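Local coordinates for esterase (Thermotoga maritima, PDB 3DOH), which hydrolyses carboxylic esters, probably by the serine chemistry of the alpha/beta hydrolases, and is a thermostable enzyme that carries an extra immunoglobulin-like domain, at residues Ile158-Phe163 and Arg252-Glu257; Val201-Pro206 and Glu373-Gln378. One frame throughout, in Å; residues are numbered along the deposited sequence.

Contact 1 of 2, residues Ile158-Phe163 and Arg252-Glu257. With SO4 (sulfate ion), chain G.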
loop_
_atom_site.group_PDB
_atom_site.type_symbol
_atom_site.label_atom_id
_atom_site.label_comp_id
_atom_site.label_asym_id
_atom_site.label_seq_id
_atom_site.Cartn_x
_atom_site.Cartn_y
_atom_site.Cartn_z
ATOM N N ILE A 158 37.050 -17.698 -35.142
ATOM C CA ILE A 158 35.683 -17.346 -34.817
ATOM C C ILE A 158 34.992 -18.516 -34.157
ATOM O O ILE A 158 34.721 -19.528 -34.798
ATOM C CB ILE A 158 34.864 -16.853 -36.072
ATOM C CG1 ILE A 158 35.400 -15.513 -36.625
ATOM C CG2 ILE A 158 33.373 -16.778 -35.756
ATOM C CD1 ILE A 158 35.107 -14.311 -35.802
ATOM N N PRO A 159 34.688 -18.371 -32.859
ATOM C CA PRO A 159 33.882 -19.404 -32.215
ATOM C C PRO A 159 32.413 -19.284 -32.670
ATOM O O PRO A 159 31.912 -18.144 -32.896
ATOM C CB PRO A 159 34.026 -19.082 -30.712
ATOM C CG PRO A 159 35.002 -17.954 -30.616
ATOM C CD PRO A 159 34.990 -17.263 -31.930
ATOM N N TYR A 160 31.741 -20.428 -32.826
ATOM C CA TYR A 160 30.318 -20.417 -33.138
ATOM C C TYR A 160 29.514 -21.552 -32.536
ATOM O O TYR A 160 30.045 -22.586 -32.153
ATOM C CB TYR A 160 30.091 -20.315 -34.643
ATOM C CG TYR A 160 30.466 -21.537 -35.454
ATOM C CD1 TYR A 160 31.807 -21.781 -35.847
ATOM C CD2 TYR A 160 29.479 -22.442 -35.866
ATOM C CE1 TYR A 160 32.145 -22.904 -36.624
ATOM C CE2 TYR A 160 29.793 -23.558 -36.637
ATOM C CZ TYR A 160 31.126 -23.779 -37.015
ATOM O OH TYR A 160 31.403 -24.894 -37.776
ATOM N N ARG A 161 28.222 -21.313 -32.410
ATOM C CA ARG A 161 27.308 -22.285 -31.849
ATOM C C ARG A 161 26.337 -22.566 -32.958
ATOM O O ARG A 161 25.857 -21.634 -33.598
ATOM C CB ARG A 161 26.532 -21.726 -30.630
ATOM C CG ARG A 161 27.328 -21.248 -29.427
ATOM C CD ARG A 161 28.086 -22.333 -28.683
ATOM N NE ARG A 161 27.242 -23.254 -27.934
ATOM C CZ ARG A 161 27.332 -23.509 -26.622
ATOM N NH1 ARG A 161 28.242 -22.921 -25.843
ATOM N NH2 ARG A 161 26.486 -24.376 -26.085
ATOM N N LEU A 162 26.030 -23.838 -33.162
ATOM C CA LEU A 162 25.151 -24.267 -34.245
ATOM C C LEU A 162 24.101 -25.231 -33.729
ATOM O O LEU A 162 24.448 -26.192 -33.074
ATOM C CB LEU A 162 25.978 -24.980 -35.317
ATOM C CG LEU A 162 25.226 -25.733 -36.420
ATOM C CD1 LEU A 162 24.775 -24.774 -37.527
ATOM C CD2 LEU A 162 26.124 -26.807 -37.003
ATOM N N PHE A 163 22.834 -24.981 -34.031
ATOM C CA PHE A 163 21.727 -25.910 -33.680
ATOM C C PHE A 163 21.429 -26.782 -34.884
ATOM O O PHE A 163 21.198 -26.294 -35.968
ATOM C CB PHE A 163 20.453 -25.129 -33.272
ATOM C CG PHE A 163 19.220 -25.992 -32.947
ATOM C CD1 PHE A 163 18.962 -26.420 -31.620
ATOM C CD2 PHE A 163 18.266 -26.278 -33.935
ATOM C CE1 PHE A 163 17.772 -27.149 -31.281
ATOM C CE2 PHE A 163 17.086 -27.025 -33.629
ATOM C CZ PHE A 163 16.846 -27.464 -32.285
ATOM N N ARG A 252 29.137 -21.332 -45.704
ATOM C CA ARG A 252 29.509 -22.246 -46.810
ATOM C C ARG A 252 30.001 -23.576 -46.319
ATOM O O ARG A 252 29.713 -24.578 -46.950
ATOM C CB ARG A 252 30.517 -21.630 -47.766
ATOM C CG ARG A 252 30.057 -20.285 -48.247
ATOM C CD ARG A 252 30.823 -19.820 -49.490
ATOM N NE ARG A 252 30.030 -18.827 -50.217
ATOM C CZ ARG A 252 30.436 -17.584 -50.477
ATOM N NH1 ARG A 252 31.666 -17.185 -50.089
ATOM N NH2 ARG A 252 29.622 -16.748 -51.136
ATOM N N LYS A 253 30.714 -23.597 -45.198
ATOM C CA LYS A 253 31.137 -24.866 -44.619
ATOM C C LYS A 253 29.859 -25.660 -44.321
ATOM O O LYS A 253 29.719 -26.836 -44.699
ATOM C CB LYS A 253 31.990 -24.678 -43.354
ATOM C CG LYS A 253 32.402 -26.006 -42.748
ATOM C CD LYS A 253 33.101 -26.014 -41.329
ATOM C CE LYS A 253 34.495 -25.379 -41.307
ATOM N NZ LYS A 253 35.435 -25.934 -42.325
ATOM N N LEU A 254 28.912 -24.981 -43.680
ATOM C CA LEU A 254 27.667 -25.586 -43.234
ATOM C C LEU A 254 26.876 -26.209 -44.387
ATOM O O LEU A 254 26.366 -27.345 -44.276
ATOM C CB LEU A 254 26.830 -24.524 -42.530
ATOM C CG LEU A 254 26.838 -24.373 -41.005
ATOM C CD1 LEU A 254 27.945 -25.123 -40.244
ATOM C CD2 LEU A 254 26.815 -22.917 -40.683
ATOM N N LEU A 255 26.782 -25.457 -45.479
ATOM C CA LEU A 255 26.108 -25.902 -46.682
ATOM C C LEU A 255 26.762 -27.160 -47.163
ATOM O O LEU A 255 26.067 -28.096 -47.531
ATOM C CB LEU A 255 26.199 -24.850 -47.805
ATOM C CG LEU A 255 25.467 -23.515 -47.705
ATOM C CD1 LEU A 255 25.577 -22.714 -49.015
ATOM C CD2 LEU A 255 24.024 -23.759 -47.380
ATOM N N ASP A 256 28.095 -27.172 -47.185
ATOM C CA ASP A 256 28.829 -28.373 -47.541
ATOM C C ASP A 256 28.517 -29.476 -46.561
ATOM O O ASP A 256 28.122 -30.555 -46.972
ATOM C CB ASP A 256 30.337 -28.119 -47.575
ATOM C CG ASP A 256 30.731 -27.115 -48.642
ATOM O OD1 ASP A 256 29.986 -26.970 -49.629
ATOM O OD2 ASP A 256 31.783 -26.466 -48.487
ATOM N N GLU A 257 28.647 -29.219 -45.266
ATOM C CA GLU A 257 28.500 -30.311 -44.290
ATOM C C GLU A 257 27.097 -30.815 -44.034
ATOM O O GLU A 257 26.952 -31.843 -43.411
ATOM C CB GLU A 257 29.062 -29.903 -42.926
ATOM C CG GLU A 257 30.542 -30.077 -42.729
ATOM C CD GLU A 257 31.087 -29.092 -41.728
ATOM O OE1 GLU A 257 30.379 -28.115 -41.448
ATOM O OE2 GLU A 257 32.219 -29.253 -41.224
HETATM S S SO4 G . 26.661 -25.909 -22.809
HETATM O O1 SO4 G . 27.387 -24.654 -22.995
HETATM O O2 SO4 G . 27.482 -26.744 -21.924
HETATM O O3 SO4 G . 26.428 -26.586 -24.092
HETATM O O4 SO4 G . 25.364 -25.645 -22.172
#

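Contact 2 of 2, residues Val201-Pro206 and Glu373-Gln378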
loop_
_atom_site.group_PDB
_atom_site.type_symbol
_atom_site.label_atom_id
_atom_site.label_comp_id
_atom_site.label_asym_id
_atom_site.label_seq_id
_atom_site.Cartn_x
_atom_site.Cartn_y
_atom_site.Cartn_z
ATOM N N VAL A 201 18.172 -18.500 -29.860
ATOM C CA VAL A 201 17.538 -19.593 -29.207
ATOM C C VAL A 201 16.045 -19.707 -29.552
ATOM O O VAL A 201 15.478 -20.802 -29.601
ATOM C CB VAL A 201 17.810 -19.342 -27.708
ATOM C CG1 VAL A 201 16.555 -19.199 -26.888
ATOM C CG2 VAL A 201 18.891 -20.265 -27.166
ATOM N N VAL A 202 15.402 -18.589 -29.843
ATOM C CA VAL A 202 13.962 -18.615 -30.172
ATOM C C VAL A 202 13.724 -19.601 -31.329
ATOM O O VAL A 202 12.827 -20.443 -31.261
ATOM C CB VAL A 202 13.399 -17.178 -30.452
ATOM C CG1 VAL A 202 14.093 -16.525 -31.660
ATOM C CG2 VAL A 202 11.900 -17.206 -30.617
ATOM N N TRP A 203 14.587 -19.536 -32.345
ATOM C CA TRP A 203 14.424 -20.374 -33.501
ATOM C C TRP A 203 14.579 -21.821 -33.091
ATOM O O TRP A 203 14.179 -22.722 -33.791
ATOM C CB TRP A 203 15.432 -19.993 -34.546
ATOM C CG TRP A 203 15.571 -18.467 -34.664
ATOM C CD1 TRP A 203 16.573 -17.687 -34.131
ATOM C CD2 TRP A 203 14.675 -17.568 -35.332
ATOM N NE1 TRP A 203 16.343 -16.367 -34.428
ATOM C CE2 TRP A 203 15.185 -16.268 -35.163
ATOM C CE3 TRP A 203 13.475 -17.737 -36.035
ATOM C CZ2 TRP A 203 14.541 -15.137 -35.690
ATOM C CZ3 TRP A 203 12.840 -16.621 -36.567
ATOM C CH2 TRP A 203 13.370 -15.340 -36.384
ATOM N N ALA A 204 15.116 -22.041 -31.904
ATOM C CA ALA A 204 15.454 -23.393 -31.518
ATOM C C ALA A 204 14.454 -23.954 -30.535
ATOM O O ALA A 204 14.511 -25.138 -30.210
ATOM C CB ALA A 204 16.893 -23.458 -30.972
ATOM N N GLN A 205 13.519 -23.124 -30.093
ATOM C CA GLN A 205 12.424 -23.591 -29.225
ATOM C C GLN A 205 11.559 -24.677 -29.882
ATOM O O GLN A 205 11.235 -24.562 -31.045
ATOM C CB GLN A 205 11.603 -22.389 -28.741
ATOM C CG GLN A 205 12.273 -21.663 -27.521
ATOM C CD GLN A 205 11.632 -20.327 -27.184
ATOM O OE1 GLN A 205 12.174 -19.563 -26.367
ATOM N NE2 GLN A 205 10.463 -20.017 -27.810
ATOM N N PRO A 206 11.275 -25.796 -29.186
ATOM C CA PRO A 206 10.254 -26.757 -29.689
ATOM C C PRO A 206 9.001 -26.174 -30.352
ATOM O O PRO A 206 8.636 -26.622 -31.439
ATOM C CB PRO A 206 9.907 -27.567 -28.450
ATOM C CG PRO A 206 11.224 -27.631 -27.735
ATOM C CD PRO A 206 11.904 -26.299 -27.946
ATOM N N GLU A 373 6.931 -16.279 -38.012
ATOM C CA GLU A 373 6.184 -16.993 -39.042
ATOM C C GLU A 373 6.532 -16.434 -40.396
ATOM O O GLU A 373 6.790 -17.207 -41.350
ATOM C CB GLU A 373 4.680 -16.881 -38.801
ATOM C CG GLU A 373 4.129 -17.935 -37.826
ATOM C CD GLU A 373 4.553 -19.356 -38.212
ATOM O OE1 GLU A 373 5.334 -19.965 -37.438
ATOM O OE2 GLU A 373 4.136 -19.848 -39.300
ATOM N N TRP A 374 6.556 -15.092 -40.480
ATOM C CA TRP A 374 6.849 -14.413 -41.712
ATOM C C TRP A 374 8.219 -14.814 -42.261
ATOM O O TRP A 374 8.395 -14.974 -43.468
ATOM C CB TRP A 374 6.799 -12.916 -41.484
ATOM C CG TRP A 374 7.324 -12.117 -42.662
ATOM C CD1 TRP A 374 6.601 -11.692 -43.754
ATOM C CD2 TRP A 374 8.685 -11.646 -42.879
ATOM N NE1 TRP A 374 7.417 -10.974 -44.603
ATOM C CE2 TRP A 374 8.691 -10.931 -44.093
ATOM C CE3 TRP A 374 9.874 -11.719 -42.142
ATOM C CZ2 TRP A 374 9.860 -10.331 -44.607
ATOM C CZ3 TRP A 374 11.037 -11.113 -42.664
ATOM C CH2 TRP A 374 11.015 -10.442 -43.878
ATOM N N LEU A 375 9.208 -14.980 -41.386
ATOM C CA LEU A 375 10.546 -15.227 -41.904
ATOM C C LEU A 375 10.485 -16.558 -42.614
ATOM O O LEU A 375 11.001 -16.687 -43.728
ATOM C CB LEU A 375 11.598 -15.206 -40.808
ATOM C CG LEU A 375 13.082 -15.409 -41.153
ATOM C CD1 LEU A 375 13.707 -14.127 -41.674
ATOM C CD2 LEU A 375 13.773 -15.819 -39.898
ATOM N N PHE A 376 9.781 -17.510 -41.999
ATOM C CA PHE A 376 9.691 -18.855 -42.565
ATOM C C PHE A 376 8.887 -18.998 -43.859
ATOM O O PHE A 376 9.059 -19.986 -44.577
ATOM C CB PHE A 376 9.322 -19.936 -41.522
ATOM C CG PHE A 376 10.436 -20.224 -40.589
ATOM C CD1 PHE A 376 11.625 -20.761 -41.060
ATOM C CD2 PHE A 376 10.345 -19.902 -39.251
ATOM C CE1 PHE A 376 12.696 -21.005 -40.207
ATOM C CE2 PHE A 376 11.436 -20.147 -38.396
ATOM C CZ PHE A 376 12.615 -20.689 -38.886
ATOM N N GLU A 377 8.025 -18.047 -44.181
ATOM C CA GLU A 377 7.380 -18.152 -45.496
ATOM C C GLU A 377 8.248 -17.547 -46.607
ATOM O O GLU A 377 7.821 -17.468 -47.763
ATOM C CB GLU A 377 5.943 -17.657 -45.486
ATOM C CG GLU A 377 5.711 -16.536 -44.490
ATOM C CD GLU A 377 4.242 -16.370 -44.072
ATOM O OE1 GLU A 377 3.637 -15.298 -44.350
ATOM O OE2 GLU A 377 3.698 -17.317 -43.463
ATOM N N GLN A 378 9.486 -17.151 -46.288
ATOM C CA GLN A 378 10.356 -16.607 -47.344
ATOM C C GLN A 378 11.293 -17.661 -47.940
ATOM O O GLN A 378 11.566 -18.685 -47.309
ATOM C CB GLN A 378 11.124 -15.387 -46.882
ATOM C CG GLN A 378 10.307 -14.310 -46.214
ATOM C CD GLN A 378 9.055 -13.845 -46.976
ATOM O OE1 GLN A 378 9.067 -13.611 -48.192
ATOM N NE2 GLN A 378 7.978 -13.686 -46.235
#

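Contact 1 of 2, residues Ile158-Phe163 and Arg252-Glu257
Leu162 meets Leu254 because its CG stands anti to the backbone N (chi1 169°), which directs both methyls at the helix. Tyr160, earlier on the same strand face, has CG between its own N and carbonyl carbon (chi1 70°), and this brings the phenol end to Lys253 and Leu254. The two leucine side chains lie alongside, pointing opposite ways: CD1 of Leu162 lies 4.1 Å from CG of Leu254, and CD2 of Leu162 is 4.1 Å from CD1 of Leu254. That same Leu254 methyl comes obliquely to the phenol ring, 4.3 Å from CE2 of Tyr160. The Lys253 chain crosses Tyr160 at about a right angle and touches with its aliphatic part, CD being 4.1 Å from the Tyr160 OH, in van der Waals contact. Strand and helix segments run at 35° to each other, with Ile250 and Leu217 adding to the apolar layer around Tyr160.

Arg161 points from the other face of the strand. Its chain, bent at chi2 and chi3, presents the edge of the guanidinium to a sulfate ion lying near its plane. NH2 of Arg161 makes weak bonds to sulfate O3 (3.0 Å) and O1 (3.2 Å), and NH1 of Arg161 a longer weak one to O1 (3.4 Å). The arginine also donates to the carbonyls of Phe144 and Asn190, and ND1 of His138 is hydrogen-bonded to the anion. A leucine in place of Arg161 would probably leave those two carbonyls without their donors and the sulfate without its guanidinium partner. Dispersion forces thus hold helix 242-257 against one face of the strand, while the other carries a cation that joins strand 144-150, at Phe144, to the loop of Asn190 and can attract an anion, probably picked up during crystallisation.

Contact 2 of 2, residues Val201-Pro206 and Glu373-Gln378
Trp203 sends its indole from a short 3-10 turn to Leu375 and Phe376 on the C-terminal helix. CB heads for that helix, CG sits beside the backbone N (chi1 -42°), and chi2 of 101° turns the six-membered ring toward the helix. On the pyrrole side, NE1 of Trp203 donates to the carbonyl of Gly199, which helps to hold the indole's rotation, while CG1 of Val202 lies over one ring face near its rim. Further out, CE3 of Trp203 meets CE2 of Phe376 at 3.9 Å; the phenyl carbon lies at the indole edge, close to its plane. At the far end CZ3 and CH2 of Trp203 both touch CD2 of Leu375, each at 3.6 Å, and the two side chains cross at about a right angle. NE2 of Gln378 bonds back to the carbonyl O of Trp374 (3.1 Å).

Trp203 and Phe376 also share Val177 of strand 174-180, and Leu375 rests on Ala290 and Ile292 of strand 290-294. Here Trp203 packs beside a C-terminal helix laid against the central parallel strands, and that helix is a feature of the alpha/beta-hydrolase fold.

How the contacts relate
Contacts 1 and 2 have centres about 18 Å apart and meet where CD1 of Phe163 packs on CB of Ala204, at 3.7 Å. The ring of Phe163 leaves its strand on the face away from helix 242-257, so strand 157-163 separates the helix of contact 1 from the loop of contact 2. The sulfate sits at Arg161 of contact 1, on that same face. Phe144 is a second bridge: its carbonyl accepts from Arg161, and Val201 and Ala204 pack on its side chain. Neither contact includes the probable catalytic triad, Ser271, Asp319 and His359. Contact 2 is the nearer in topology, because strands 174-180 and 290-294, on which it rests, flank strand 264-270 leading to the probable nucleophile elbow.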